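PDB 3IQ0: putative Ribokinase II from Escherichia coli O6, which probably phosphorylates a sugar such as ribose, using ATP and magnesium, as a carbohydrate kinase of the pfkB family. Local coordinates for residues B[302-305]-B[306-309]. Sequence-based numbering, arbitrary orientation.
Sequences RLME and IETF
Ile306 N closes the first turn of helix 303-312 by bonding to Arg302 O (3.3 Å), an example of how an N-terminal helical turn is built in the last modelled helix of a ribokinase-type fold. The same carbonyl also accepts from Glu305 N, and the i to i+4 pattern continues with Glu307 N to Leu303 O, Thr308 N to Met304 O and Phe309 N to Glu305 O. At the N-cap residue, the Glu305 side chain reaches back and its OE1 accepts from Arg302 N (2.8 Å, N-H...O angle 169°), one half of a capping box. With CG beside its own backbone N (chi1 -61°) and the chain extended beyond it, the carboxylate reaches that N-H, which meets it 40° out of its plane. Among the van der Waals contacts, selenomethionine Met304 lies alongside Glu307, its SE 3.5 Å from Glu307 CB and its bent chain setting CE beside Glu307 CG and 3.4 Å from Glu307 OE1. Ile306 is buried against Ala285 of helix 276-290 and against Leu50 in a loop, while the side chain of Phe309, about 7 Å from the bound ATP, meets Tyr248 edge-to-face. Thr308 OG1 turns back over the preceding turn, 2.8 Å from Glu305 O and 3.0 Å from Met304 O, two carbonyls competing for one hydroxyl proton.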
loop_
_atom_site.group_PDB
_atom_site.type_symbol
_atom_site.label_atom_id
_atom_site.label_comp_id
_atom_site.label_asym_id
_atom_site.label_seq_id
_atom_site.Cartn_x
_atom_site.Cartn_y
_atom_site.Cartn_z
ATOM N N ARG B 302 18.802 -14.301 20.779
ATOM C CA ARG B 302 19.749 -15.382 20.540
ATOM C C ARG B 302 19.553 -16.344 21.701
ATOM O O ARG B 302 19.085 -15.947 22.769
ATOM C CB ARG B 302 21.192 -14.865 20.533
ATOM C CG ARG B 302 21.536 -13.987 19.341
ATOM C CD ARG B 302 23.038 -13.769 19.223
ATOM N NE ARG B 302 23.765 -15.022 19.026
ATOM C CZ ARG B 302 25.077 -15.105 18.829
ATOM N NH1 ARG B 302 25.819 -14.007 18.802
ATOM N NH2 ARG B 302 25.654 -16.287 18.661
ATOM N N LEU B 303 19.931 -17.599 21.506
ATOM C CA LEU B 303 19.742 -18.610 22.534
ATOM C C LEU B 303 20.264 -18.223 23.917
ATOM O O LEU B 303 19.532 -18.313 24.895
ATOM C CB LEU B 303 20.365 -19.930 22.077
ATOM C CG LEU B 303 20.097 -21.111 23.011
ATOM C CD1 LEU B 303 18.601 -21.344 23.116
ATOM C CD2 LEU B 303 20.797 -22.354 22.482
HETATM N N MSE B 304 21.512 -17.775 24.011
HETATM C CA MSE B 304 22.033 -17.408 25.319
HETATM C C MSE B 304 21.456 -16.125 25.902
HETATM O O MSE B 304 21.589 -15.870 27.101
HETATM C CB MSE B 304 23.560 -17.367 25.302
HETATM C CG MSE B 304 24.173 -18.765 25.250
HETATM SE SE MSE B 304 23.368 -20.067 26.504
HETATM C CE MSE B 304 24.471 -19.684 28.041
ATOM N N GLU B 305 20.802 -15.309 25.079
ATOM C CA GLU B 305 20.191 -14.103 25.627
ATOM C C GLU B 305 19.000 -14.600 26.435
ATOM O O GLU B 305 18.720 -14.090 27.510
ATOM C CB GLU B 305 19.743 -13.142 24.518
ATOM C CG GLU B 305 20.897 -12.669 23.643
ATOM C CD GLU B 305 20.493 -11.657 22.580
ATOM O OE1 GLU B 305 19.437 -11.836 21.939
ATOM O OE2 GLU B 305 21.258 -10.683 22.375
ATOM N N ILE B 306 18.312 -15.615 25.919
ATOM C CA ILE B 306 17.166 -16.194 26.618
ATOM C C ILE B 306 17.669 -16.857 27.905
ATOM O O ILE B 306 17.106 -16.678 28.987
ATOM C CB ILE B 306 16.473 -17.277 25.756
ATOM C CG1 ILE B 306 16.009 -16.677 24.420
ATOM C CG2 ILE B 306 15.290 -17.865 26.515
ATOM C CD1 ILE B 306 15.436 -17.712 23.456
ATOM N N GLU B 307 18.747 -17.619 27.766
ATOM C CA GLU B 307 19.366 -18.338 28.872
ATOM C C GLU B 307 19.678 -17.398 30.043
ATOM O O GLU B 307 19.320 -17.667 31.192
ATOM C CB GLU B 307 20.647 -19.007 28.368
ATOM C CG GLU B 307 21.237 -20.059 29.284
ATOM C CD GLU B 307 21.759 -19.488 30.585
ATOM O OE1 GLU B 307 22.509 -18.486 30.543
ATOM O OE2 GLU B 307 21.426 -20.056 31.648
ATOM N N THR B 308 20.350 -16.295 29.743
ATOM C CA THR B 308 20.706 -15.325 30.764
ATOM C C THR B 308 19.456 -14.665 31.340
ATOM O O THR B 308 19.362 -14.435 32.547
ATOM C CB THR B 308 21.636 -14.254 30.183
ATOM O OG1 THR B 308 21.020 -13.668 29.031
ATOM C CG2 THR B 308 22.960 -14.862 29.779
ATOM N N PHE B 309 18.494 -14.361 30.476
ATOM C CA PHE B 309 17.242 -13.750 30.911
ATOM C C PHE B 309 16.635 -14.633 31.998
ATOM O O PHE B 309 16.281 -14.167 33.080
ATOM C CB PHE B 309 16.278 -13.648 29.725
ATOM C CG PHE B 309 14.922 -13.102 30.081
ATOM C CD1 PHE B 309 14.748 -11.749 30.366
ATOM C CD2 PHE B 309 13.813 -13.940 30.119
ATOM C CE1 PHE B 309 13.484 -11.242 30.681
ATOM C CE2 PHE B 309 12.549 -13.445 30.434
ATOM C CZ PHE B 309 12.384 -12.097 30.714
#